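Local structure of putative acetamidase/formamidase (Yersinia enterocolitica subsp. palearctica serotype O:3, 5UBU) at residues B[36-40]-B[182-186]; B[106-111]-B[166-170]; B[193-198]-B[310-316]; B[204-210]-B[253-259]; B[303-309]-B[321-325]. The protein probably hydrolyses the carbon-nitrogen bonds of linear amides, such as acetamide or formamide, and binds sodium ions. The contacts are given in a common frame with arbitrary orientation. Numbering follows the deposited sequence.

Contact 1 (B[36-40]-B[182-186]); sequences FHYTI and INSLT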
# COMPACT_ATOMS: atom_id res chain seq x y z
N PHE B 36 30.95 14.05 -8.97
CA PHE B 36 29.56 14.13 -8.58
C PHE B 36 29.23 12.88 -7.78
O PHE B 36 29.82 11.83 -8.03
CB PHE B 36 28.68 14.27 -9.81
CG PHE B 36 28.82 15.60 -10.50
CD1 PHE B 36 29.94 15.88 -11.26
CD2 PHE B 36 27.83 16.57 -10.37
CE1 PHE B 36 30.09 17.11 -11.88
CE2 PHE B 36 27.96 17.80 -11.00
CZ PHE B 36 29.09 18.07 -11.75
N HIS B 37 28.30 12.99 -6.83
CA HIS B 37 27.96 11.84 -5.98
C HIS B 37 26.60 11.22 -6.23
O HIS B 37 25.64 11.92 -6.58
CB HIS B 37 28.05 12.21 -4.49
CG HIS B 37 29.37 12.81 -4.11
ND1 HIS B 37 29.51 14.16 -3.87
CD2 HIS B 37 30.60 12.26 -3.96
CE1 HIS B 37 30.78 14.41 -3.56
NE2 HIS B 37 31.45 13.28 -3.61
N TYR B 38 26.55 9.91 -6.02
CA TYR B 38 25.34 9.11 -6.16
C TYR B 38 24.79 8.63 -4.81
O TYR B 38 23.86 7.81 -4.76
CB TYR B 38 25.57 7.94 -7.14
CG TYR B 38 25.71 8.43 -8.56
CD1 TYR B 38 24.58 8.59 -9.37
CD2 TYR B 38 26.96 8.77 -9.10
CE1 TYR B 38 24.69 9.04 -10.68
CE2 TYR B 38 27.07 9.22 -10.41
CZ TYR B 38 25.93 9.36 -11.19
OH TYR B 38 26.01 9.81 -12.48
N THR B 39 25.39 9.12 -3.72
CA THR B 39 24.94 8.82 -2.36
C THR B 39 25.09 10.12 -1.56
O THR B 39 26.05 10.86 -1.73
CB THR B 39 25.66 7.62 -1.71
OG1 THR B 39 24.98 7.24 -0.51
CG2 THR B 39 27.13 7.92 -1.41
N ILE B 40 24.10 10.39 -0.71
CA ILE B 40 24.04 11.61 0.11
C ILE B 40 24.22 11.28 1.59
O ILE B 40 23.34 10.69 2.21
CB ILE B 40 22.69 12.30 -0.16
CG1 ILE B 40 22.66 12.74 -1.63
CG2 ILE B 40 22.49 13.48 0.78
CD1 ILE B 40 21.29 13.11 -2.15
N ILE B 182 22.27 7.92 1.98
CA ILE B 182 21.13 7.50 1.15
C ILE B 182 21.40 7.76 -0.33
O ILE B 182 21.92 8.82 -0.67
CB ILE B 182 19.86 8.26 1.60
CG1 ILE B 182 19.60 7.99 3.09
CG2 ILE B 182 18.65 7.86 0.77
CD1 ILE B 182 18.49 8.82 3.72
N ASN B 183 21.04 6.83 -1.21
CA ASN B 183 21.32 7.04 -2.64
C ASN B 183 20.60 8.27 -3.20
O ASN B 183 19.60 8.74 -2.65
CB ASN B 183 21.12 5.77 -3.51
CG ASN B 183 19.68 5.30 -3.58
OD1 ASN B 183 18.76 6.09 -3.76
ND2 ASN B 183 19.50 4.00 -3.53
N SER B 184 21.13 8.78 -4.30
CA SER B 184 20.61 9.97 -4.96
C SER B 184 19.27 9.76 -5.67
O SER B 184 18.72 10.70 -6.23
CB SER B 184 21.64 10.49 -5.96
OG SER B 184 21.96 9.50 -6.92
N LEU B 185 18.75 8.53 -5.64
CA LEU B 185 17.47 8.25 -6.27
C LEU B 185 16.33 8.26 -5.25
O LEU B 185 15.16 8.33 -5.63
CB LEU B 185 17.52 6.88 -6.95
CG LEU B 185 16.38 6.56 -7.94
CD1 LEU B 185 16.49 7.45 -9.16
CD2 LEU B 185 16.41 5.11 -8.37
N THR B 186 16.66 8.24 -3.96
CA THR B 186 15.67 8.18 -2.89
C THR B 186 15.39 9.49 -2.11
O THR B 186 16.33 10.17 -1.70
CB THR B 186 16.11 7.12 -1.85
OG1 THR B 186 16.29 5.85 -2.48
CG2 THR B 186 15.09 6.98 -0.73
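Ser184, Ile40 and Ile182 bury the most surface where 36-40 meets 182-186, and all three work largely through their backbones. Ile40 and Ile182 form an antiparallel hydrogen-bonded pair: Ile40 N donates to Ile182 O at 2.7 Å, and Ile182 N returns a bond to Ile40 O at 3.0 Å. Their side chains share one face of this two-stranded sheet, while Thr39 and Asn183, a non-hydrogen-bonded pair with CA atoms 4.0 Å apart, point to the other. Ser184 extends the pairing by one bond, from Ser184 N to Tyr38 O at 2.9 Å. From the end of the strand the chain bends in a type I turn, Asn183 to Thr186, where Asn183 OD1 accepts from Leu185 N at 3.1 Å, an Asx turn, and from Thr186 OG1 at 2.8 Å. The other hydroxyls find hydrogen-bond partners outside the two segments: Ser184 OG at Leu84 O, Tyr38 OH at Glu65, and Thr39 OG1 at Ser181 and at Asp180 of the second subunit. The chemistry is therefore mainly that of peptide groups, which fixes the pairing of the strands and leaves these hydroxyls to join the little sheet to surrounding loops and to the subunit interface.

Contact 2 (B[106-111]-B[166-170]); sequences IESMLP and YKPHI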
# COMPACT_ATOMS: atom_id res chain seq x y z
N ILE B 106 15.68 29.29 -4.37
CA ILE B 106 16.11 29.16 -5.76
C ILE B 106 15.76 30.47 -6.48
O ILE B 106 14.59 30.85 -6.53
CB ILE B 106 15.45 27.96 -6.45
CG1 ILE B 106 15.74 26.67 -5.66
CG2 ILE B 106 15.95 27.84 -7.89
CD1 ILE B 106 15.01 25.44 -6.17
N GLU B 107 16.77 31.16 -6.99
CA GLU B 107 16.54 32.43 -7.68
C GLU B 107 16.18 32.23 -9.13
O GLU B 107 15.23 32.84 -9.64
CB GLU B 107 17.78 33.33 -7.65
CG GLU B 107 18.23 33.80 -6.28
CD GLU B 107 19.39 34.76 -6.37
OE1 GLU B 107 19.95 35.12 -5.31
OE2 GLU B 107 19.75 35.15 -7.50
N SER B 108 16.97 31.39 -9.80
CA SER B 108 16.81 31.13 -11.21
C SER B 108 17.42 29.81 -11.66
O SER B 108 18.29 29.25 -10.99
CB SER B 108 17.47 32.27 -11.99
OG SER B 108 18.84 32.39 -11.64
N MSE B 109 16.96 29.34 -12.82
CA MSE B 109 17.41 28.09 -13.42
C MSE B 109 17.40 28.27 -14.91
O MSE B 109 16.34 28.52 -15.50
CB MSE B 109 16.49 26.95 -13.01
CG MSE B 109 16.63 26.59 -11.54
SE MSE B 109 15.48 25.05 -11.13
CE MSE B 109 16.45 23.67 -12.15
N LEU B 110 18.57 28.17 -15.53
CA LEU B 110 18.68 28.33 -16.99
C LEU B 110 19.33 27.08 -17.57
O LEU B 110 20.07 26.38 -16.87
CB LEU B 110 19.55 29.55 -17.33
CG LEU B 110 19.09 30.90 -16.77
CD1 LEU B 110 20.12 31.98 -17.06
CD2 LEU B 110 17.71 31.27 -17.30
N PRO B 111 19.04 26.76 -18.84
CA PRO B 111 19.69 25.59 -19.45
C PRO B 111 21.15 25.89 -19.70
O PRO B 111 21.50 27.01 -20.05
CB PRO B 111 18.91 25.37 -20.75
CG PRO B 111 18.22 26.66 -21.03
CD PRO B 111 18.02 27.36 -19.72
N TYR B 166 8.37 26.44 -20.14
CA TYR B 166 9.56 26.14 -19.36
C TYR B 166 9.29 26.47 -17.90
O TYR B 166 9.26 27.63 -17.51
CB TYR B 166 10.75 26.94 -19.92
CG TYR B 166 12.05 26.80 -19.17
CD1 TYR B 166 12.81 25.63 -19.26
CD2 TYR B 166 12.56 27.86 -18.40
CE1 TYR B 166 14.01 25.50 -18.57
CE2 TYR B 166 13.76 27.73 -17.72
CZ TYR B 166 14.48 26.56 -17.81
OH TYR B 166 15.66 26.43 -17.13
N LYS B 167 9.04 25.42 -17.10
CA LYS B 167 8.78 25.54 -15.67
C LYS B 167 9.83 24.69 -14.96
O LYS B 167 9.54 23.58 -14.53
CB LYS B 167 7.38 25.03 -15.33
CG LYS B 167 6.23 25.82 -15.95
CD LYS B 167 6.04 27.20 -15.32
CE LYS B 167 5.47 27.09 -13.91
NZ LYS B 167 4.15 26.38 -13.90
N PRO B 168 11.05 25.21 -14.85
CA PRO B 168 12.10 24.41 -14.24
C PRO B 168 11.99 24.26 -12.72
O PRO B 168 11.36 25.09 -12.06
CB PRO B 168 13.37 25.19 -14.59
CG PRO B 168 12.90 26.61 -14.58
CD PRO B 168 11.52 26.56 -15.17
N HIS B 169 12.58 23.19 -12.21
CA HIS B 169 12.61 22.92 -10.77
C HIS B 169 13.67 21.86 -10.50
O HIS B 169 14.08 21.12 -11.39
CB HIS B 169 11.26 22.43 -10.26
CG HIS B 169 10.82 21.13 -10.85
ND1 HIS B 169 10.15 21.06 -12.05
CD2 HIS B 169 10.94 19.86 -10.41
CE1 HIS B 169 9.89 19.80 -12.34
NE2 HIS B 169 10.35 19.05 -11.36
N ILE B 170 14.10 21.81 -9.24
CA ILE B 170 15.10 20.86 -8.79
C ILE B 170 14.44 19.58 -8.30
O ILE B 170 13.54 19.60 -7.47
CB ILE B 170 15.97 21.48 -7.68
CG1 ILE B 170 16.81 22.64 -8.24
CG2 ILE B 170 16.88 20.45 -7.03
CD1 ILE B 170 17.85 22.23 -9.27
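The end-to-end directions of 106-111 and 166-170 lie 124° apart, and the two backbones do not pair; their closest CA atoms, those of Met109 and Pro168, are 6.5 Å apart. Segment 106-111 is the end of strand 101-111, and 166-170 runs from a loop into strand 169-175. The gap is filled by Met109, a selenomethionine, whose CA-CB bond points toward the other segment. Met109 CB touches Pro168 CB at 3.9 Å, and Met109 CE lies 3.5 Å from Ile170 CD1 and 3.6 Å from His169 O. Two different sheets meet here: 101-111 belongs to the large mixed sheet, in which Glu107 and Ser108 form a classic beta bulge opposite Thr242, whereas 169-175 belongs to the sheet containing strand 214-222. Met109 and Ile170 thus lie in the apolar layer between sheets, both touching Thr241. Ile106 adds to this layer through CD1, 3.9 Å from Ile170 CG1. The polar link lies nearer the loop, where Tyr166 OH donates to Met109 O at 2.7 Å, with the carbonyl at the ring's edge, near its plane. Pro111 CD packs 4.1 Å from Tyr166 CZ, and Phe237 touches both residues. His169 CB points away from 106-111, and His169 NE2 bonds to Gln225.

Contact 3 (B[193-198]-B[310-316]); sequences NMDVPD and RLGNMVD. With NA (sodium ion), chain H.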
# COMPACT_ATOMS: atom_id res chain seq x y z
N ASN B 193 15.59 12.92 -3.63
CA ASN B 193 14.94 12.86 -4.94
C ASN B 193 13.42 12.95 -4.78
O ASN B 193 12.69 11.97 -4.99
CB ASN B 193 15.35 11.57 -5.66
CG ASN B 193 14.94 11.54 -7.12
OD1 ASN B 193 14.76 12.58 -7.74
ND2 ASN B 193 14.82 10.34 -7.68
N MSE B 194 12.95 14.14 -4.41
CA MSE B 194 11.53 14.38 -4.18
C MSE B 194 10.73 14.58 -5.43
O MSE B 194 9.56 14.22 -5.48
CB MSE B 194 11.39 15.64 -3.33
CG MSE B 194 12.03 15.47 -1.95
SE MSE B 194 12.01 17.18 -0.98
CE MSE B 194 13.32 18.20 -2.04
N ASP B 195 11.35 15.17 -6.45
CA ASP B 195 10.67 15.44 -7.72
C ASP B 195 9.32 16.15 -7.50
O ASP B 195 8.28 15.69 -7.95
CB ASP B 195 10.49 14.15 -8.53
CG ASP B 195 11.81 13.51 -8.95
OD1 ASP B 195 12.85 14.21 -9.05
OD2 ASP B 195 11.80 12.29 -9.22
N VAL B 196 9.36 17.26 -6.76
CA VAL B 196 8.18 18.07 -6.49
C VAL B 196 8.31 19.30 -7.40
O VAL B 196 9.21 20.12 -7.18
CB VAL B 196 8.11 18.49 -5.00
CG1 VAL B 196 6.98 19.49 -4.77
CG2 VAL B 196 7.91 17.27 -4.12
N PRO B 197 7.43 19.43 -8.40
CA PRO B 197 7.47 20.55 -9.37
C PRO B 197 7.55 21.95 -8.79
O PRO B 197 8.06 22.86 -9.46
CB PRO B 197 6.15 20.41 -10.13
CG PRO B 197 5.79 18.98 -10.01
CD PRO B 197 6.31 18.51 -8.68
N ASP B 198 7.05 22.13 -7.57
CA ASP B 198 7.03 23.44 -6.91
C ASP B 198 8.40 23.95 -6.42
O ASP B 198 8.54 25.14 -6.15
CB ASP B 198 6.07 23.38 -5.73
CG ASP B 198 4.67 23.00 -6.14
OD1 ASP B 198 3.93 23.85 -6.66
OD2 ASP B 198 4.30 21.84 -5.90
N ARG B 310 -0.11 17.92 -3.58
CA ARG B 310 0.69 17.81 -4.76
C ARG B 310 1.38 16.48 -4.79
O ARG B 310 2.16 16.18 -3.90
CB ARG B 310 1.74 18.93 -4.86
CG ARG B 310 2.80 18.68 -5.93
CD ARG B 310 3.06 19.89 -6.77
NE ARG B 310 2.09 20.04 -7.85
CZ ARG B 310 1.94 21.13 -8.59
NH1 ARG B 310 2.64 22.24 -8.38
NH2 ARG B 310 1.01 21.12 -9.56
N LEU B 311 1.07 15.67 -5.80
CA LEU B 311 1.74 14.41 -5.96
C LEU B 311 3.06 14.76 -6.67
O LEU B 311 3.05 15.25 -7.80
CB LEU B 311 0.91 13.44 -6.78
CG LEU B 311 1.59 12.10 -7.12
CD1 LEU B 311 2.00 11.40 -5.84
CD2 LEU B 311 0.71 11.21 -7.96
N GLY B 312 4.17 14.55 -5.99
CA GLY B 312 5.49 14.81 -6.54
C GLY B 312 5.88 13.70 -7.48
O GLY B 312 5.65 13.79 -8.68
N ASN B 313 6.45 12.63 -6.93
CA ASN B 313 6.85 11.49 -7.74
C ASN B 313 6.12 10.27 -7.25
O ASN B 313 5.71 10.20 -6.10
CB ASN B 313 8.38 11.27 -7.65
CG ASN B 313 8.80 10.45 -6.44
OD1 ASN B 313 8.60 9.23 -6.41
ND2 ASN B 313 9.48 11.08 -5.49
N MSE B 314 5.93 9.30 -8.13
CA MSE B 314 5.29 8.06 -7.72
C MSE B 314 6.06 6.97 -8.45
O MSE B 314 5.51 5.94 -8.80
CB MSE B 314 3.78 8.19 -7.83
CG MSE B 314 3.02 7.73 -9.06
SE MSE B 314 1.56 6.57 -8.44
CE MSE B 314 2.11 4.98 -9.45
N VAL B 315 7.36 7.20 -8.61
CA VAL B 315 8.25 6.28 -9.32
C VAL B 315 9.53 5.90 -8.56
O VAL B 315 10.05 4.80 -8.72
CB VAL B 315 8.64 6.87 -10.71
CG1 VAL B 315 7.39 7.15 -11.53
CG2 VAL B 315 9.46 8.14 -10.59
N ASP B 316 10.03 6.82 -7.74
CA ASP B 316 11.27 6.60 -7.00
C ASP B 316 11.09 5.59 -5.85
O ASP B 316 9.95 5.27 -5.50
CB ASP B 316 11.76 7.97 -6.51
CG ASP B 316 12.02 8.95 -7.66
OD1 ASP B 316 12.60 8.54 -8.71
OD2 ASP B 316 11.66 10.15 -7.52
NA NA H . 14.37 12.79 -9.94
O HOH W 1 13.25 10.26 -10.85
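Metal coordination dominates one end of this buried contact. One of two neighbouring sodium ions is held by Asn193 OD1 at 2.2 Å and by both carboxylate oxygens of Asp195, OD1 at 2.3 Å and OD2 at 2.7 Å; Asp220 completes the protein ligands. A water 2.9 Å from this ion hydrogen-bonds to Asp316 OD1 at 2.8 Å, so 310-316 reaches the metal through its second shell. Asp316 OD2 also lies 2.7 Å from Asp195 OD2. Among the hydrogen bonds, Asn313 ND2 donates to Met194 O at 3.1 Å, while Asn313 OD1 accepts from Val315 N at 3.2 Å, an Asx turn, and from Asp316 N at 3.1 Å, which extends it to an Asx motif. Charge pairing marks the other end, where Arg310 NH1 meets Asp198 OD1 at 2.7 Å in a salt bridge, with Pro197 CB over one guanidinium face. Between these ends the two backbones come close, Asp195 O lying 3.2 Å from Gly312 C; a CB on Gly312 would clash with Val196 CG2. The loop 193-198 follows strand 191-193 and lies against strands 319-326 and 263-270, Met194 and Val196 touching Thr320, opposite which Gly312 and Asn313 bulge.

Contact 4 (B[204-210]-B[253-259]); sequences ITYLPVR and LSWPRME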
# COMPACT_ATOMS: atom_id res chain seq x y z
N ILE B 204 11.37 28.56 -1.53
CA ILE B 204 12.34 28.45 -0.45
C ILE B 204 12.09 27.09 0.17
O ILE B 204 10.99 26.85 0.65
CB ILE B 204 12.16 29.53 0.64
CG1 ILE B 204 12.17 30.93 0.03
CG2 ILE B 204 13.25 29.40 1.70
CD1 ILE B 204 11.85 32.04 1.03
N THR B 205 13.08 26.21 0.15
CA THR B 205 12.92 24.88 0.74
C THR B 205 13.68 24.84 2.07
O THR B 205 14.83 25.28 2.16
CB THR B 205 13.45 23.77 -0.21
OG1 THR B 205 12.74 23.82 -1.45
CG2 THR B 205 13.25 22.40 0.41
N TYR B 206 13.01 24.32 3.11
CA TYR B 206 13.58 24.20 4.45
C TYR B 206 13.93 22.75 4.72
O TYR B 206 13.07 21.89 4.66
CB TYR B 206 12.59 24.73 5.49
CG TYR B 206 12.20 26.17 5.24
CD1 TYR B 206 13.10 27.20 5.48
CD2 TYR B 206 10.94 26.51 4.77
CE1 TYR B 206 12.76 28.53 5.26
CE2 TYR B 206 10.59 27.84 4.55
CZ TYR B 206 11.51 28.84 4.79
OH TYR B 206 11.19 30.16 4.58
N LEU B 207 15.21 22.48 5.00
CA LEU B 207 15.71 21.13 5.23
C LEU B 207 16.31 20.98 6.64
O LEU B 207 17.12 21.81 7.05
CB LEU B 207 16.80 20.81 4.20
CG LEU B 207 16.33 20.82 2.73
CD1 LEU B 207 17.52 20.78 1.77
CD2 LEU B 207 15.38 19.66 2.46
N PRO B 208 15.95 19.90 7.37
CA PRO B 208 16.45 19.74 8.72
C PRO B 208 17.89 19.25 8.79
O PRO B 208 18.21 18.19 8.27
CB PRO B 208 15.51 18.69 9.33
CG PRO B 208 14.82 18.04 8.18
CD PRO B 208 15.28 18.68 6.91
N VAL B 209 18.73 20.02 9.49
CA VAL B 209 20.13 19.67 9.65
C VAL B 209 20.28 18.55 10.68
O VAL B 209 19.67 18.60 11.75
CB VAL B 209 20.96 20.88 10.11
CG1 VAL B 209 22.43 20.50 10.31
CG2 VAL B 209 20.86 22.02 9.11
N ARG B 210 21.08 17.55 10.33
CA ARG B 210 21.37 16.42 11.22
C ARG B 210 22.88 16.12 11.26
O ARG B 210 23.32 15.31 12.08
CB ARG B 210 20.59 15.18 10.82
CG ARG B 210 19.08 15.35 10.92
CD ARG B 210 18.35 14.06 10.59
NE ARG B 210 16.90 14.21 10.64
CZ ARG B 210 16.12 14.59 9.62
NH1 ARG B 210 14.80 14.68 9.79
NH2 ARG B 210 16.63 14.89 8.43
N LEU B 253 12.59 20.23 12.85
CA LEU B 253 11.73 19.74 11.77
C LEU B 253 12.00 18.26 11.61
O LEU B 253 13.13 17.81 11.78
CB LEU B 253 12.04 20.38 10.42
CG LEU B 253 11.96 21.88 10.20
CD1 LEU B 253 12.05 22.13 8.69
CD2 LEU B 253 10.67 22.45 10.78
N SER B 254 10.97 17.50 11.28
CA SER B 254 11.12 16.08 11.05
C SER B 254 11.15 15.80 9.56
O SER B 254 11.73 14.80 9.13
CB SER B 254 9.99 15.29 11.71
OG SER B 254 10.07 15.43 13.12
N TRP B 255 10.52 16.68 8.77
CA TRP B 255 10.45 16.53 7.33
C TRP B 255 10.71 17.85 6.61
O TRP B 255 10.64 18.90 7.23
CB TRP B 255 9.07 16.01 6.93
CG TRP B 255 8.82 14.67 7.44
CD1 TRP B 255 8.26 14.33 8.62
CD2 TRP B 255 9.17 13.45 6.80
NE1 TRP B 255 8.21 12.97 8.76
CE2 TRP B 255 8.77 12.40 7.65
CE3 TRP B 255 9.76 13.13 5.57
CZ2 TRP B 255 8.94 11.06 7.32
CZ3 TRP B 255 9.95 11.80 5.24
CH2 TRP B 255 9.54 10.78 6.12
N PRO B 256 11.03 17.79 5.31
CA PRO B 256 11.25 19.02 4.57
C PRO B 256 9.98 19.85 4.43
O PRO B 256 8.89 19.29 4.37
CB PRO B 256 11.68 18.54 3.17
CG PRO B 256 12.18 17.15 3.37
CD PRO B 256 11.41 16.59 4.52
N ARG B 257 10.14 21.16 4.37
CA ARG B 257 9.03 22.08 4.18
C ARG B 257 9.45 23.09 3.14
O ARG B 257 10.63 23.28 2.90
CB ARG B 257 8.69 22.80 5.47
CG ARG B 257 8.12 21.89 6.53
CD ARG B 257 8.00 22.60 7.87
NE ARG B 257 7.36 21.74 8.86
CZ ARG B 257 7.16 22.05 10.14
NH1 ARG B 257 7.55 23.23 10.62
NH2 ARG B 257 6.57 21.18 10.93
N MSE B 258 8.48 23.71 2.49
CA MSE B 258 8.80 24.73 1.50
C MSE B 258 7.80 25.84 1.61
O MSE B 258 6.77 25.72 2.28
CB MSE B 258 9.05 24.15 0.09
CG MSE B 258 7.81 23.91 -0.76
SE MSE B 258 7.29 25.51 -1.81
CE MSE B 258 5.62 24.75 -2.53
N GLU B 259 8.11 26.93 0.94
CA GLU B 259 7.31 28.12 0.98
C GLU B 259 7.49 28.88 -0.31
O GLU B 259 8.57 28.88 -0.88
CB GLU B 259 7.82 28.96 2.15
CG GLU B 259 7.15 30.30 2.37
CD GLU B 259 7.76 31.10 3.52
OE1 GLU B 259 8.86 30.77 4.01
OE2 GLU B 259 7.13 32.10 3.92
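Pro208 and Leu253 meet at the apolar centre, their CB atoms 4.0 Å apart, and Leu253 CD1 reaches Tyr206 CB at 4.2 Å. Leu207 CD2 packs on Pro256 CB at 3.9 Å. Strands 204-208 and 257-259 are antiparallel neighbours in the large mixed sheet; their axes approach to 4.5 Å, with 160° between their N-to-C directions. Tyr206 and Arg257 form a hydrogen-bonded pair, with Tyr206 N to Arg257 O at 2.6 Å and Arg257 N to Tyr206 O at 3.0 Å. Ile204 and Glu259 form another, both bonds being 2.9 Å: Ile204 N to Glu259 O, and Glu259 N to Ile204 O. Thr205 and Met258, between them, are a non-hydrogen-bonded pair facing the other side. On the Tyr206 face, Tyr206 OH gives Glu259 OE1 a very short bond of 2.5 Å; Glu259 also pairs with Lys327, and Arg257 with Asp283. At the loop end Arg210 NH1 bonds weakly to Ser254 O at 3.1 Å, while Arg210 NH2 hydrogen-bonds to Asn189 O.

Contact 5 (B[303-309]-B[321-325]); sequences LSQCGKV and VGAML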
# COMPACT_ATOMS: atom_id res chain seq x y z
N LEU B 303 -8.25 21.66 7.34
CA LEU B 303 -7.52 21.13 6.18
C LEU B 303 -8.36 20.14 5.40
O LEU B 303 -8.07 19.87 4.24
CB LEU B 303 -6.20 20.48 6.59
CG LEU B 303 -5.11 21.44 7.00
CD1 LEU B 303 -3.90 20.68 7.51
CD2 LEU B 303 -4.73 22.34 5.84
N SER B 304 -9.40 19.60 6.04
CA SER B 304 -10.31 18.69 5.38
C SER B 304 -11.22 19.51 4.44
O SER B 304 -11.99 18.94 3.68
CB SER B 304 -11.13 17.93 6.42
OG SER B 304 -11.86 16.88 5.83
N GLN B 305 -11.10 20.84 4.50
CA GLN B 305 -11.88 21.76 3.67
C GLN B 305 -11.00 22.61 2.73
O GLN B 305 -11.46 23.01 1.66
CB GLN B 305 -12.69 22.73 4.55
CG GLN B 305 -13.34 22.14 5.80
CD GLN B 305 -14.21 20.94 5.52
OE1 GLN B 305 -14.81 20.82 4.44
NE2 GLN B 305 -14.31 20.04 6.50
N CYS B 306 -9.75 22.88 3.13
CA CYS B 306 -8.84 23.76 2.38
C CYS B 306 -7.50 23.20 1.96
O CYS B 306 -6.77 23.84 1.22
CB CYS B 306 -8.51 24.96 3.25
SG CYS B 306 -9.98 25.77 3.85
N GLY B 307 -7.14 22.04 2.50
CA GLY B 307 -5.86 21.46 2.16
C GLY B 307 -5.73 21.14 0.69
O GLY B 307 -6.70 20.75 0.04
N LYS B 308 -4.54 21.36 0.16
CA LYS B 308 -4.21 21.05 -1.24
C LYS B 308 -3.09 20.02 -1.26
O LYS B 308 -2.19 20.06 -0.43
CB LYS B 308 -3.77 22.29 -2.04
CG LYS B 308 -4.78 23.42 -2.24
CD LYS B 308 -6.17 22.92 -2.57
CE LYS B 308 -7.09 24.10 -2.87
NZ LYS B 308 -8.46 23.58 -2.89
N VAL B 309 -3.16 19.07 -2.18
CA VAL B 309 -2.12 18.05 -2.27
C VAL B 309 -1.44 18.04 -3.62
O VAL B 309 -2.09 18.16 -4.67
CB VAL B 309 -2.68 16.64 -1.95
CG1 VAL B 309 -1.69 15.53 -2.31
CG2 VAL B 309 -3.05 16.56 -0.48
N VAL B 321 4.92 13.37 -1.59
CA VAL B 321 3.67 14.12 -1.61
C VAL B 321 3.82 15.40 -0.79
O VAL B 321 4.42 15.38 0.28
CB VAL B 321 2.55 13.28 -0.97
CG1 VAL B 321 1.24 14.07 -0.90
CG2 VAL B 321 2.35 11.97 -1.73
N GLY B 322 3.25 16.49 -1.28
CA GLY B 322 3.29 17.78 -0.59
C GLY B 322 1.89 18.18 -0.14
O GLY B 322 0.97 18.17 -0.95
N ALA B 323 1.72 18.51 1.14
CA ALA B 323 0.43 18.96 1.68
C ALA B 323 0.53 20.48 1.85
O ALA B 323 1.38 20.96 2.59
CB ALA B 323 0.14 18.29 3.01
N MSE B 324 -0.33 21.22 1.18
CA MSE B 324 -0.30 22.68 1.20
C MSE B 324 -1.44 23.38 1.86
O MSE B 324 -2.50 22.81 2.06
CB MSE B 324 -0.47 23.14 -0.24
CG MSE B 324 0.83 23.25 -1.00
SE MSE B 324 0.39 22.91 -2.89
CE MSE B 324 -0.32 24.66 -3.47
N LEU B 325 -1.21 24.66 2.16
CA LEU B 325 -2.22 25.54 2.71
C LEU B 325 -1.89 26.94 2.18
O LEU B 325 -0.75 27.37 2.23
CB LEU B 325 -2.24 25.53 4.24
CG LEU B 325 -3.34 26.41 4.86
CD1 LEU B 325 -4.72 25.90 4.47
CD2 LEU B 325 -3.20 26.49 6.36
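Leu303, with chi1 m and chi2 t, extends from the last turn of helix 296-306 so that its CD2 lies 3.8 Å from Leu325 CD1. Leu325 answers with chi1 t and chi2 p, a bend that also brings Leu325 CD1 within 4.1 Å of Cys306 CB. Val309, chi1 t, sets CG1 3.6 Å from Val321 CG1, on the side covered by helix 273-291. On the other face, Lys308 and Met324, a selenomethionine, touch CB to CB at 3.9 Å; Lys308 then leads away, while Met324 rests on Thr263 and Met265. Backbone bonds fix this pair: Lys308 N to Met324 O at 3.1 Å and Met324 N to Lys308 O at 2.7 Å. Gly307 leaves the helix where a CB would clash with Leu303 O. Val309 N bonds to Asp227 of the third subunit. The arrangement is a helix running through a glycine into the first strand of a beta hairpin, 308-313 with 319-326, at one edge of the large mixed sheet within this chain.

Overall arrangement
From the N terminus, the chain first enters contact 1, whose loop closes at 182-186; contact 2, closing at 166-170, is nested within it and joins the large mixed sheet to the sheet of strand 169-175. Contact 3 opens soon after contact 1 closes, and the two touch where Leu185 O meets Asn193 ND2. Contact 4, closed at 253-259, lies inside the long loop that contact 3 closes at 310-316 and pairs neighbouring strands of the large sheet. Contact 5 crosses contact 3, since 303-309 precedes 310-316 and 321-325 closes after it; both use strand 308-313 and touch the third subunit. Contact 3 thus touches contacts 1, 2, 4 and 5, its centre about 16 Å from each of theirs.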